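Local coordinates for protein 2',5'-phosphodiesterase 12 (Homo sapiens, PDB 4Z0V) that belongs to the endonuclease/exonuclease/phosphatase family, joining a magnesium-binding DNase I-like domain to an E-set-like N-terminal domain, at residues A21-C26 with Q163-K168; E63-P68 with E197-E202; L75-H80 with C99-G104; V129-L134 with K168-Y173. All coordinates share one frame; numbering follows the deposited sequence.

Contact 1 (A21-C26 with Q163-K168); sequences AGFPVC and QNLIQK
Phe23 and Lys168 lie at the heart of a buried interdomain contact, where the loop between strands 9-14 and 28-32 of the E-set-like N-terminal domain rests against helix 159-172 of the DNase I-like domain. The two side chains cross at about a right angle, with Lys168 CD over one face of the Phe23 ring, 3.7 Å from its centroid and 20° off the normal, a CH-pi contact. With Lys168 CG anti to the backbone N (chi1 -176°) and the chain extended beyond it, the ammonium group continues above the same ring. Lys168 NZ is 4.4 Å from the Phe23 centroid, a cation-pi pair. It also donates a hydrogen bond to Gly22 O at 2.9 Å, coming from above the carbonyl plane. Leu165 CD1 approaches the ring obliquely, 3.6 Å from Phe23 CE2, while Asn164 O sits at the ring edge. Lys168 CB meets Pro24 CD at 3.8 Å.

Farther along the loop, water mediates much of the polar contact. One molecule links Phe23 O with Asn164 OD1, and another donates to both Pro24 O and Asn164 O. A third accepts from Cys26 N at 2.8 Å and reaches Gln167 OE1, and a fourth accepts from Gln167 NE2 and donates to Cys26 O. Ser191 O, on helix 185-198, is a further acceptor for Gln167 NE2. The chemistry is therefore split: the lysine charge is met by a ring face and a carbonyl oxygen, which probably helps to stabilise it, whereas Phe23 O, Pro24 O and the Cys26 backbone meet the helix through water.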
loop_
_atom_site.group_PDB
_atom_site.type_symbol
_atom_site.label_atom_id
_atom_site.label_comp_id
_atom_site.label_asym_id
_atom_site.label_seq_id
_atom_site.Cartn_x
_atom_site.Cartn_y
_atom_site.Cartn_z
ATOM N N ALA A 21 -13.273 -15.523 12.061
ATOM C CA ALA A 21 -14.530 -14.839 12.370
ATOM C C ALA A 21 -14.299 -13.328 12.404
ATOM O O ALA A 21 -13.319 -12.897 13.000
ATOM C CB ALA A 21 -15.051 -15.309 13.719
ATOM N N GLY A 22 -15.152 -12.561 11.733
ATOM C CA GLY A 22 -15.030 -11.104 11.687
ATOM C C GLY A 22 -14.044 -10.567 10.671
ATOM O O GLY A 22 -13.873 -9.341 10.569
ATOM N N PHE A 23 -13.440 -11.465 9.868
ATOM C CA PHE A 23 -12.461 -11.108 8.824
ATOM C C PHE A 23 -13.030 -11.502 7.482
ATOM O O PHE A 23 -13.490 -12.640 7.329
ATOM C CB PHE A 23 -11.088 -11.764 9.058
ATOM C CG PHE A 23 -10.345 -11.108 10.196
ATOM C CD1 PHE A 23 -10.739 -11.314 11.516
ATOM C CD2 PHE A 23 -9.307 -10.213 9.945
ATOM C CE1 PHE A 23 -10.087 -10.667 12.564
ATOM C CE2 PHE A 23 -8.649 -9.572 10.999
ATOM C CZ PHE A 23 -9.063 -9.778 12.295
ATOM N N PRO A 24 -13.040 -10.569 6.514
ATOM C CA PRO A 24 -13.664 -10.872 5.215
ATOM C C PRO A 24 -12.929 -11.949 4.441
ATOM O O PRO A 24 -11.709 -11.924 4.361
ATOM C CB PRO A 24 -13.629 -9.519 4.470
ATOM C CG PRO A 24 -12.503 -8.746 5.117
ATOM C CD PRO A 24 -12.566 -9.160 6.578
ATOM N N VAL A 25 -13.692 -12.906 3.883
ATOM C CA VAL A 25 -13.208 -14.008 3.050
ATOM C C VAL A 25 -13.329 -13.509 1.619
ATOM O O VAL A 25 -14.456 -13.310 1.138
ATOM C CB VAL A 25 -14.007 -15.327 3.282
ATOM C CG1 VAL A 25 -13.476 -16.438 2.375
ATOM C CG2 VAL A 25 -13.946 -15.758 4.743
ATOM N N CYS A 26 -12.178 -13.242 0.978
ATOM C CA CYS A 26 -12.118 -12.625 -0.347
ATOM C C CYS A 26 -11.611 -13.621 -1.375
ATOM O O CYS A 26 -10.405 -13.830 -1.499
ATOM C CB CYS A 26 -11.244 -11.372 -0.297
ATOM S SG CYS A 26 -11.727 -10.197 0.990
ATOM N N GLN A 163 -1.944 -11.368 6.183
ATOM C CA GLN A 163 -2.785 -10.999 5.033
ATOM C C GLN A 163 -4.219 -10.895 5.423
ATOM O O GLN A 163 -4.903 -9.994 4.932
ATOM C CB GLN A 163 -2.637 -11.953 3.842
ATOM C CG GLN A 163 -1.314 -11.779 3.121
ATOM C CD GLN A 163 -0.927 -10.344 2.855
ATOM O OE1 GLN A 163 0.147 -9.888 3.264
ATOM N NE2 GLN A 163 -1.770 -9.603 2.152
ATOM N N ASN A 164 -4.698 -11.774 6.317
ATOM C CA ASN A 164 -6.093 -11.631 6.745
ATOM C C ASN A 164 -6.337 -10.256 7.394
ATOM O O ASN A 164 -7.309 -9.561 7.068
ATOM C CB ASN A 164 -6.463 -12.741 7.700
ATOM C CG ASN A 164 -7.551 -13.621 7.167
ATOM O OD1 ASN A 164 -8.668 -13.628 7.677
ATOM N ND2 ASN A 164 -7.261 -14.360 6.114
ATOM N N LEU A 165 -5.411 -9.848 8.271
ATOM C CA LEU A 165 -5.522 -8.558 8.939
ATOM C C LEU A 165 -5.397 -7.414 7.963
ATOM O O LEU A 165 -6.167 -6.467 8.059
ATOM C CB LEU A 165 -4.449 -8.433 10.034
ATOM C CG LEU A 165 -4.833 -8.938 11.423
ATOM C CD1 LEU A 165 -5.160 -10.429 11.404
ATOM C CD2 LEU A 165 -3.687 -8.694 12.397
ATOM N N ILE A 166 -4.466 -7.511 7.004
ATOM C CA ILE A 166 -4.220 -6.445 6.003
ATOM C C ILE A 166 -5.447 -6.316 5.100
ATOM O O ILE A 166 -5.859 -5.214 4.777
ATOM C CB ILE A 166 -2.920 -6.729 5.197
ATOM C CG1 ILE A 166 -1.658 -6.449 6.075
ATOM C CG2 ILE A 166 -2.857 -5.885 3.895
ATOM C CD1 ILE A 166 -0.359 -7.211 5.598
ATOM N N GLN A 167 -6.067 -7.435 4.744
ATOM C CA GLN A 167 -7.275 -7.390 3.937
ATOM C C GLN A 167 -8.394 -6.697 4.698
ATOM O O GLN A 167 -9.037 -5.800 4.151
ATOM C CB GLN A 167 -7.709 -8.811 3.531
ATOM C CG GLN A 167 -6.836 -9.405 2.410
ATOM C CD GLN A 167 -7.339 -10.807 2.061
ATOM O OE1 GLN A 167 -7.902 -11.510 2.889
ATOM N NE2 GLN A 167 -7.167 -11.242 0.826
ATOM N N LYS A 168 -8.583 -7.057 5.975
ATOM C CA LYS A 168 -9.623 -6.426 6.785
ATOM C C LYS A 168 -9.320 -4.922 6.958
ATOM O O LYS A 168 -10.196 -4.084 6.806
ATOM C CB LYS A 168 -9.745 -7.116 8.151
ATOM C CG LYS A 168 -10.916 -6.511 8.961
ATOM C CD LYS A 168 -11.191 -7.204 10.273
ATOM C CE LYS A 168 -12.391 -6.566 10.969
ATOM N NZ LYS A 168 -12.696 -7.329 12.222
HETATM O O HOH W 1 -11.306 -14.585 7.230
HETATM O O HOH W 2 -9.704 -13.467 2.338
HETATM O O HOH W 3 -9.858 -10.659 5.906
HETATM O O HOH W 4 -7.831 -13.970 -0.047
#

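Contact 2 (E63-P68 with E197-E202); sequences ERVYTP and EAFGLE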
loop_
_atom_site.group_PDB
_atom_site.type_symbol
_atom_site.label_atom_id
_atom_site.label_comp_id
_atom_site.label_asym_id
_atom_site.label_seq_id
_atom_site.Cartn_x
_atom_site.Cartn_y
_atom_site.Cartn_z
ATOM N N GLU A 63 -23.184 -12.099 -2.065
ATOM C CA GLU A 63 -22.080 -11.238 -2.465
ATOM C C GLU A 63 -20.820 -12.055 -2.636
ATOM O O GLU A 63 -20.705 -13.147 -2.089
ATOM C CB GLU A 63 -21.823 -10.161 -1.397
ATOM C CG GLU A 63 -23.060 -9.522 -0.789
ATOM C CD GLU A 63 -23.359 -8.134 -1.309
ATOM O OE1 GLU A 63 -24.162 -8.015 -2.263
ATOM O OE2 GLU A 63 -22.785 -7.164 -0.762
ATOM N N ARG A 64 -19.844 -11.496 -3.326
ATOM C CA ARG A 64 -18.568 -12.156 -3.571
ATOM C C ARG A 64 -17.830 -12.427 -2.242
ATOM O O ARG A 64 -17.245 -13.492 -2.066
ATOM C CB ARG A 64 -17.743 -11.244 -4.483
ATOM C CG ARG A 64 -16.307 -11.668 -4.652
ATOM C CD ARG A 64 -15.621 -10.733 -5.632
ATOM N NE ARG A 64 -14.220 -11.118 -5.742
ATOM C CZ ARG A 64 -13.429 -10.783 -6.747
ATOM N NH1 ARG A 64 -13.894 -10.044 -7.748
ATOM N NH2 ARG A 64 -12.168 -11.181 -6.762
ATOM N N VAL A 65 -17.905 -11.469 -1.312
ATOM C CA VAL A 65 -17.203 -11.509 -0.020
ATOM C C VAL A 65 -18.140 -11.990 1.064
ATOM O O VAL A 65 -19.312 -11.607 1.105
ATOM C CB VAL A 65 -16.630 -10.092 0.306
ATOM C CG1 VAL A 65 -15.934 -10.036 1.676
ATOM C CG2 VAL A 65 -15.657 -9.662 -0.781
ATOM N N TYR A 66 -17.612 -12.813 1.954
ATOM C CA TYR A 66 -18.373 -13.293 3.111
ATOM C C TYR A 66 -17.563 -13.016 4.355
ATOM O O TYR A 66 -16.405 -13.408 4.397
ATOM C CB TYR A 66 -18.638 -14.812 2.968
ATOM C CG TYR A 66 -19.401 -15.403 4.128
ATOM C CD1 TYR A 66 -20.783 -15.263 4.222
ATOM C CD2 TYR A 66 -18.740 -16.076 5.153
ATOM C CE1 TYR A 66 -21.487 -15.757 5.322
ATOM C CE2 TYR A 66 -19.443 -16.636 6.226
ATOM C CZ TYR A 66 -20.812 -16.440 6.322
ATOM O OH TYR A 66 -21.522 -16.981 7.367
ATOM N N THR A 67 -18.173 -12.422 5.394
ATOM C CA THR A 67 -17.486 -12.194 6.676
ATOM C C THR A 67 -18.109 -13.164 7.684
ATOM O O THR A 67 -19.271 -12.989 8.078
ATOM C CB THR A 67 -17.564 -10.720 7.135
ATOM O OG1 THR A 67 -17.067 -9.901 6.094
ATOM C CG2 THR A 67 -16.714 -10.449 8.374
ATOM N N PRO A 68 -17.379 -14.206 8.113
ATOM C CA PRO A 68 -17.987 -15.168 9.053
ATOM C C PRO A 68 -18.291 -14.539 10.396
ATOM O O PRO A 68 -17.618 -13.586 10.796
ATOM C CB PRO A 68 -16.911 -16.258 9.213
ATOM C CG PRO A 68 -15.920 -16.018 8.127
ATOM C CD PRO A 68 -15.987 -14.575 7.788
ATOM N N GLU A 197 -10.267 -5.779 -5.290
ATOM C CA GLU A 197 -11.205 -5.693 -6.412
ATOM C C GLU A 197 -12.666 -5.949 -5.955
ATOM O O GLU A 197 -13.587 -5.322 -6.476
ATOM C CB GLU A 197 -10.798 -6.578 -7.597
ATOM C CG GLU A 197 -11.021 -8.061 -7.513
ATOM C CD GLU A 197 -10.599 -8.781 -8.791
ATOM O OE1 GLU A 197 -10.889 -9.992 -8.885
ATOM O OE2 GLU A 197 -10.037 -8.136 -9.714
ATOM N N ALA A 198 -12.866 -6.813 -4.938
ATOM C CA ALA A 198 -14.204 -7.092 -4.387
ATOM C C ALA A 198 -14.846 -5.830 -3.793
ATOM O O ALA A 198 -16.082 -5.696 -3.764
ATOM C CB ALA A 198 -14.095 -8.170 -3.325
ATOM N N PHE A 199 -14.000 -4.898 -3.334
ATOM C CA PHE A 199 -14.453 -3.648 -2.738
ATOM C C PHE A 199 -14.363 -2.469 -3.731
ATOM O O PHE A 199 -14.516 -1.331 -3.310
ATOM C CB PHE A 199 -13.662 -3.360 -1.430
ATOM C CG PHE A 199 -14.140 -4.217 -0.275
ATOM C CD1 PHE A 199 -13.724 -5.542 -0.149
ATOM C CD2 PHE A 199 -15.048 -3.716 0.658
ATOM C CE1 PHE A 199 -14.160 -6.335 0.917
ATOM C CE2 PHE A 199 -15.497 -4.504 1.718
ATOM C CZ PHE A 199 -15.049 -5.812 1.845
ATOM N N GLY A 200 -14.150 -2.750 -5.020
ATOM C CA GLY A 200 -14.200 -1.729 -6.065
ATOM C C GLY A 200 -12.914 -1.011 -6.446
ATOM O O GLY A 200 -12.978 0.016 -7.120
ATOM N N LEU A 201 -11.748 -1.564 -6.084
ATOM C CA LEU A 201 -10.463 -0.957 -6.456
ATOM C C LEU A 201 -9.689 -1.857 -7.408
ATOM O O LEU A 201 -9.761 -3.078 -7.307
ATOM C CB LEU A 201 -9.589 -0.658 -5.223
ATOM C CG LEU A 201 -10.148 0.372 -4.230
ATOM C CD1 LEU A 201 -10.929 -0.314 -3.123
ATOM C CD2 LEU A 201 -9.029 1.136 -3.568
ATOM N N GLU A 202 -8.939 -1.251 -8.296
ATOM C CA GLU A 202 -8.079 -1.935 -9.266
ATOM C C GLU A 202 -6.650 -1.531 -8.969
ATOM O O GLU A 202 -6.424 -0.427 -8.478
ATOM C CB GLU A 202 -8.496 -1.520 -10.678
ATOM C CG GLU A 202 -7.869 -2.264 -11.820
ATOM C CD GLU A 202 -8.667 -2.049 -13.098
ATOM O OE1 GLU A 202 -8.404 -1.045 -13.798
ATOM O OE2 GLU A 202 -9.621 -2.824 -13.343
#
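Arg64 reaches across to Ala198 and Glu197 with a nearly straight side chain. From CB the chain leaves with CG anti to the backbone N (chi1 170°), and it stays extended as far as NE. These first two carbons act as a spacer, and contact begins at CD, which lies 3.8 Å from Ala198 CB. The next atom, Arg64 NE, stays over the same methyl group, and Ala198 CA lies over one face of the guanidinium. At the tip, Arg64 NH2 donates to Glu197 OE1 at 2.7 Å with an N-H...O angle of 160°, the main bond of a salt bridge. The acceptor lies close to the guanidinium plane and uses its anti lone pair, the one directed away from the other carboxylate oxygen. Arg64 NH1 adds a weak bond to the same oxygen at 3.2 Å. The two flat groups are far from coplanar, their planes 76° apart, and the arginine bonds to OE1 alone. Pro27 O, in the N-terminal domain, is a second acceptor for Arg64 NH2.

Glu197 and Ala198 lie at the C-terminal end of helix 185-198, which closes in a Schellman motif: Gly200, with positive phi, is the C-prime residue, Gly200 N bonds to Glu197 O, and Leu201 N returns to Leu196 O before strand 201-207 begins. Beside the arginine, Val65 CG2 presses on Ala198 CB at 3.3 Å, tighter than usual van der Waals contact. The same methyl group meets the Phe199 ring obliquely, 4.0 Å from CE1, with the two side chains crossing at about a right angle. Phe199 also packs on Thr171 of helix 159-172.

Contact 3 (L75-H80 with C99-G104); sequences LRLKLH and CVVEAG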
loop_
_atom_site.group_PDB
_atom_site.type_symbol
_atom_site.label_atom_id
_atom_site.label_comp_id
_atom_site.label_asym_id
_atom_site.label_seq_id
_atom_site.Cartn_x
_atom_site.Cartn_y
_atom_site.Cartn_z
ATOM N N LEU A 75 -16.964 -24.323 11.587
ATOM C CA LEU A 75 -17.630 -24.740 10.346
ATOM C C LEU A 75 -16.755 -24.449 9.114
ATOM O O LEU A 75 -16.065 -23.427 9.079
ATOM C CB LEU A 75 -18.972 -23.999 10.150
ATOM C CG LEU A 75 -20.017 -24.052 11.278
ATOM C CD1 LEU A 75 -21.247 -23.178 10.902
ATOM C CD2 LEU A 75 -20.522 -25.490 11.508
ATOM N N ARG A 76 -16.859 -25.292 8.082
ATOM C CA ARG A 76 -16.258 -25.010 6.789
ATOM C C ARG A 76 -17.271 -24.160 6.014
ATOM O O ARG A 76 -18.460 -24.140 6.356
ATOM C CB ARG A 76 -15.931 -26.302 6.023
ATOM C CG ARG A 76 -14.804 -27.074 6.745
ATOM C CD ARG A 76 -14.037 -28.040 5.873
ATOM N NE ARG A 76 -14.834 -29.210 5.502
ATOM C CZ ARG A 76 -15.246 -29.488 4.269
ATOM N NH1 ARG A 76 -15.962 -30.579 4.034
ATOM N NH2 ARG A 76 -14.942 -28.682 3.259
ATOM N N LEU A 77 -16.809 -23.480 4.977
ATOM C CA LEU A 77 -17.682 -22.648 4.138
ATOM C C LEU A 77 -17.613 -23.140 2.724
ATOM O O LEU A 77 -16.658 -23.809 2.339
ATOM C CB LEU A 77 -17.191 -21.167 4.211
ATOM C CG LEU A 77 -17.071 -20.537 5.599
ATOM C CD1 LEU A 77 -16.433 -19.104 5.469
ATOM C CD2 LEU A 77 -18.448 -20.440 6.287
ATOM N N LYS A 78 -18.613 -22.803 1.925
ATOM C CA LYS A 78 -18.586 -23.186 0.528
ATOM C C LYS A 78 -19.110 -22.012 -0.288
ATOM O O LYS A 78 -20.101 -21.398 0.100
ATOM C CB LYS A 78 -19.478 -24.439 0.311
ATOM C CG LYS A 78 -19.528 -24.899 -1.161
ATOM C CD LYS A 78 -20.205 -26.243 -1.342
ATOM C CE LYS A 78 -21.692 -26.128 -1.517
ATOM N NZ LYS A 78 -22.249 -27.384 -2.062
ATOM N N LEU A 79 -18.450 -21.710 -1.404
ATOM C CA LEU A 79 -18.922 -20.656 -2.305
ATOM C C LEU A 79 -19.400 -21.284 -3.591
ATOM O O LEU A 79 -18.674 -22.084 -4.184
ATOM C CB LEU A 79 -17.809 -19.615 -2.616
ATOM C CG LEU A 79 -18.114 -18.580 -3.760
ATOM C CD1 LEU A 79 -19.266 -17.640 -3.387
ATOM C CD2 LEU A 79 -16.847 -17.775 -4.133
ATOM N N HIS A 80 -20.615 -20.915 -4.015
ATOM C CA HIS A 80 -21.151 -21.227 -5.327
ATOM C C HIS A 80 -20.993 -19.990 -6.160
ATOM O O HIS A 80 -21.453 -18.926 -5.739
ATOM C CB HIS A 80 -22.649 -21.611 -5.288
ATOM C CG HIS A 80 -23.274 -21.671 -6.662
ATOM N ND1 HIS A 80 -23.623 -20.510 -7.365
ATOM C CD2 HIS A 80 -23.532 -22.743 -7.444
ATOM C CE1 HIS A 80 -24.093 -20.920 -8.533
ATOM N NE2 HIS A 80 -24.083 -22.260 -8.617
ATOM N N CYS A 99 -10.151 -25.454 5.512
ATOM C CA CYS A 99 -10.085 -25.088 6.931
ATOM C C CYS A 99 -11.468 -24.799 7.468
ATOM O O CYS A 99 -12.338 -24.407 6.698
ATOM C CB CYS A 99 -9.209 -23.845 7.074
ATOM S SG CYS A 99 -9.824 -22.425 6.118
ATOM N N VAL A 100 -11.637 -24.879 8.803
ATOM C CA VAL A 100 -12.842 -24.388 9.459
ATOM C C VAL A 100 -12.593 -22.911 9.833
ATOM O O VAL A 100 -11.435 -22.479 9.962
ATOM C CB VAL A 100 -13.272 -25.223 10.694
ATOM C CG1 VAL A 100 -13.651 -26.658 10.286
ATOM C CG2 VAL A 100 -12.202 -25.196 11.797
ATOM N N VAL A 101 -13.668 -22.156 10.057
ATOM C CA VAL A 101 -13.569 -20.786 10.544
ATOM C C VAL A 101 -12.923 -20.847 11.948
ATOM O O VAL A 101 -13.272 -21.719 12.768
ATOM C CB VAL A 101 -14.988 -20.158 10.596
ATOM C CG1 VAL A 101 -14.966 -18.783 11.277
ATOM C CG2 VAL A 101 -15.614 -20.091 9.195
ATOM N N GLU A 102 -11.955 -19.977 12.185
ATOM C CA GLU A 102 -11.259 -19.889 13.474
ATOM C C GLU A 102 -11.547 -18.583 14.161
ATOM O O GLU A 102 -11.924 -17.607 13.502
ATOM C CB GLU A 102 -9.750 -19.941 13.229
ATOM C CG GLU A 102 -9.145 -21.315 13.332
ATOM C CD GLU A 102 -7.662 -21.229 13.047
ATOM O OE1 GLU A 102 -6.939 -20.578 13.836
ATOM O OE2 GLU A 102 -7.241 -21.728 11.981
ATOM N N ALA A 103 -11.273 -18.523 15.478
ATOM C CA ALA A 103 -11.351 -17.265 16.201
ATOM C C ALA A 103 -10.179 -16.405 15.709
ATOM O O ALA A 103 -9.072 -16.923 15.497
ATOM C CB ALA A 103 -11.237 -17.518 17.715
ATOM N N GLY A 104 -10.435 -15.129 15.499
ATOM C CA GLY A 104 -9.392 -14.203 15.089
ATOM C C GLY A 104 -8.870 -13.473 16.308
ATOM O O GLY A 104 -9.318 -13.767 17.413
#
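Leu77 and Val101 cross obliquely, and one branch of the valine does the touching: Val101 CG2 lies 3.9 Å from Leu77 CG and about as far from CD1. That branch is anti to the carbonyl carbon of its own residue, and it also comes within 3.4 Å of Leu75 O. The oxygen is already engaged there, accepting from Val101 N at 2.9 Å with an N-H...O angle of 163°; the donor is tilted 34° from the carbonyl plane. Val100 CA makes a CA-H...O contact with the same Leu75 O at 3.4 Å.

The bond joins the chain just before strand 77-82 to the loop after strand 93-96, two neighbouring strands of the four-stranded antiparallel sheet of the E-set-like domain. Backbone bonds join Leu79 with Leu95 and Leu77 with Ser97. Continuing that pattern would bring Leu75 opposite Cys99, yet it bonds to Val101, two residues farther on, as the chain leaves the sheet.

Arg76 is turned quite differently, crossing Val100 at about a right angle. Its CG is 3.7 Å from Val100 CG1 and 3.6 Å from Cys99 O, so the aliphatic stem makes this part of the contact. A bend at chi3 (-71°) then swings NE aside, and the guanidinium pairs with Glu96 in a salt bridge and also donates to Ser97 O. From the neighbouring loop, Tyr66 packs on Leu77 and Pro68 on Val101.

Contact 4 (V129-L134 with K168-Y173); sequences VSYNIL and KELTGY
Tyr131 and Glu169 meet tip to tip, the phenol of the strand against the carboxylate of the helix. Tyr131 OH donates to Glu169 OE2 at 2.8 Å, on the syn side and 23° out of the carboxylate plane. Glu169 OE1 is taken on its anti side by Tyr173 OH at 2.6 Å, so each oxygen has a phenol of its own. Around this polar pair the packing is apolar. Leu170 CD2 sits at the edge of the Tyr131 ring, 4.1 Å from Tyr131 CD2, and also touches Val129 CG1, while Val129 CG2 meets Tyr173 CD2 at 4.1 Å with the side chains at about a right angle. Ile133 CG2 lies over one face of the Tyr131 ring.

Farther out, the axes of strand 129-132 and helix 168-172 run nearly antiparallel, at 170°. Helix 159-172 here connects strand 125-132 to its parallel neighbour 177-184, a beta-alpha-beta crossover of the DNase I-like core. At the strand end, Asn132 OD1 accepts from Leu134 N in an Asx turn, and its ND2 donates to Glu182 and Asp327. Two phenol donors, one on each oxygen, fix the rotation of this buried carboxylate and probably favour its ionised form.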
loop_
_atom_site.group_PDB
_atom_site.type_symbol
_atom_site.label_atom_id
_atom_site.label_comp_id
_atom_site.label_asym_id
_atom_site.label_seq_id
_atom_site.Cartn_x
_atom_site.Cartn_y
_atom_site.Cartn_z
ATOM N N VAL A 129 -4.399 6.312 1.252
ATOM C CA VAL A 129 -3.691 5.462 2.216
ATOM C C VAL A 129 -2.255 5.301 1.759
ATOM O O VAL A 129 -2.021 5.116 0.561
ATOM C CB VAL A 129 -4.375 4.054 2.303
ATOM C CG1 VAL A 129 -3.565 3.097 3.204
ATOM C CG2 VAL A 129 -5.832 4.158 2.780
ATOM N N SER A 130 -1.302 5.287 2.685
ATOM C CA SER A 130 0.101 4.921 2.378
ATOM C C SER A 130 0.509 3.928 3.427
ATOM O O SER A 130 0.363 4.207 4.629
ATOM C CB SER A 130 1.049 6.120 2.326
ATOM O OG SER A 130 2.350 5.671 1.955
ATOM N N TYR A 131 0.998 2.744 2.995
ATOM C CA TYR A 131 1.280 1.708 4.000
ATOM C C TYR A 131 2.376 0.759 3.563
ATOM O O TYR A 131 2.256 0.151 2.509
ATOM C CB TYR A 131 -0.031 0.909 4.173
ATOM C CG TYR A 131 -0.180 -0.062 5.328
ATOM C CD1 TYR A 131 0.695 -0.030 6.418
ATOM C CD2 TYR A 131 -1.280 -0.926 5.398
ATOM C CE1 TYR A 131 0.477 -0.832 7.542
ATOM C CE2 TYR A 131 -1.491 -1.748 6.508
ATOM C CZ TYR A 131 -0.623 -1.679 7.588
ATOM O OH TYR A 131 -0.868 -2.455 8.699
ATOM N N ASN A 132 3.417 0.599 4.398
ATOM C CA ASN A 132 4.476 -0.379 4.148
ATOM C C ASN A 132 3.967 -1.619 4.882
ATOM O O ASN A 132 3.841 -1.589 6.111
ATOM C CB ASN A 132 5.853 0.133 4.641
ATOM C CG ASN A 132 6.944 -0.921 4.547
ATOM O OD1 ASN A 132 6.692 -2.116 4.780
ATOM N ND2 ASN A 132 8.194 -0.500 4.236
ATOM N N ILE A 133 3.601 -2.651 4.135
ATOM C CA ILE A 133 2.882 -3.816 4.689
ATOM C C ILE A 133 3.793 -4.963 5.136
ATOM O O ILE A 133 3.254 -5.990 5.580
ATOM C CB ILE A 133 1.773 -4.324 3.715
ATOM C CG1 ILE A 133 2.370 -4.785 2.344
ATOM C CG2 ILE A 133 0.673 -3.221 3.547
ATOM C CD1 ILE A 133 1.349 -5.619 1.469
ATOM N N LEU A 134 5.128 -4.750 5.125
ATOM C CA LEU A 134 6.165 -5.711 5.590
ATOM C C LEU A 134 6.155 -6.983 4.735
ATOM O O LEU A 134 5.279 -7.869 4.860
ATOM C CB LEU A 134 5.964 -6.031 7.097
ATOM C CG LEU A 134 6.847 -7.125 7.745
ATOM C CD1 LEU A 134 8.334 -6.844 7.532
ATOM C CD2 LEU A 134 6.508 -7.259 9.232
ATOM N N LYS A 168 -8.583 -7.057 5.975
ATOM C CA LYS A 168 -9.623 -6.426 6.785
ATOM C C LYS A 168 -9.320 -4.922 6.958
ATOM O O LYS A 168 -10.196 -4.084 6.806
ATOM C CB LYS A 168 -9.745 -7.116 8.151
ATOM C CG LYS A 168 -10.916 -6.511 8.961
ATOM C CD LYS A 168 -11.191 -7.204 10.273
ATOM C CE LYS A 168 -12.391 -6.566 10.969
ATOM N NZ LYS A 168 -12.696 -7.329 12.222
ATOM N N GLU A 169 -8.070 -4.614 7.247
ATOM C CA GLU A 169 -7.625 -3.238 7.455
ATOM C C GLU A 169 -7.880 -2.368 6.227
ATOM O O GLU A 169 -8.534 -1.335 6.325
ATOM C CB GLU A 169 -6.139 -3.201 7.818
ATOM C CG GLU A 169 -5.700 -1.763 8.042
ATOM C CD GLU A 169 -4.307 -1.622 8.597
ATOM O OE1 GLU A 169 -3.894 -0.464 8.833
ATOM O OE2 GLU A 169 -3.626 -2.654 8.784
ATOM N N LEU A 170 -7.321 -2.761 5.081
ATOM C CA LEU A 170 -7.448 -1.967 3.882
ATOM C C LEU A 170 -8.846 -1.881 3.378
ATOM O O LEU A 170 -9.277 -0.784 3.058
ATOM C CB LEU A 170 -6.513 -2.508 2.778
ATOM C CG LEU A 170 -5.028 -2.307 3.079
ATOM C CD1 LEU A 170 -4.174 -2.878 1.933
ATOM C CD2 LEU A 170 -4.710 -0.790 3.247
ATOM N N THR A 171 -9.595 -2.989 3.340
ATOM C CA THR A 171 -10.976 -2.898 2.842
ATOM C C THR A 171 -11.850 -2.052 3.767
ATOM O O THR A 171 -12.712 -1.321 3.279
ATOM C CB THR A 171 -11.581 -4.282 2.623
ATOM O OG1 THR A 171 -11.632 -4.987 3.875
ATOM C CG2 THR A 171 -10.795 -5.108 1.540
ATOM N N GLY A 172 -11.556 -2.105 5.065
ATOM C CA GLY A 172 -12.245 -1.319 6.078
ATOM C C GLY A 172 -12.038 0.185 5.963
ATOM O O GLY A 172 -12.884 0.948 6.439
ATOM N N TYR A 173 -10.921 0.633 5.328
ATOM C CA TYR A 173 -10.655 2.064 5.121
ATOM C C TYR A 173 -11.548 2.672 4.062
ATOM O O TYR A 173 -11.632 3.897 3.997
ATOM C CB TYR A 173 -9.190 2.343 4.784
ATOM C CG TYR A 173 -8.241 2.133 5.949
ATOM C CD1 TYR A 173 -8.617 2.459 7.258
ATOM C CD2 TYR A 173 -6.983 1.575 5.754
ATOM C CE1 TYR A 173 -7.736 2.289 8.327
ATOM C CE2 TYR A 173 -6.120 1.338 6.821
ATOM C CZ TYR A 173 -6.501 1.690 8.110
ATOM O OH TYR A 173 -5.619 1.509 9.147
#

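Contacts 1 and 2 are the two interdomain contacts, with centres 10 Å apart, and their loops are laced together by probable hydrogen bonds from Val25 N to Tyr66 O and from Gly22 N to Pro68 O, both 2.8 Å. Contact 3, inside the N-terminal domain, backs this pair: Ala21 N reaches Glu102 O at 2.9 Å, and Pro68 packs on Leu77. Contact 4 shares Lys168 and helix 159-172 with contact 1, so consecutive turns of one helix serve the domain boundary and the strand core of the DNase I-like domain. Contacts 3 and 4 do not touch: their nearest atoms are about 8 Å apart. In contact 4 the Tyr131 side chain is about 10 Å from the magnesium ion.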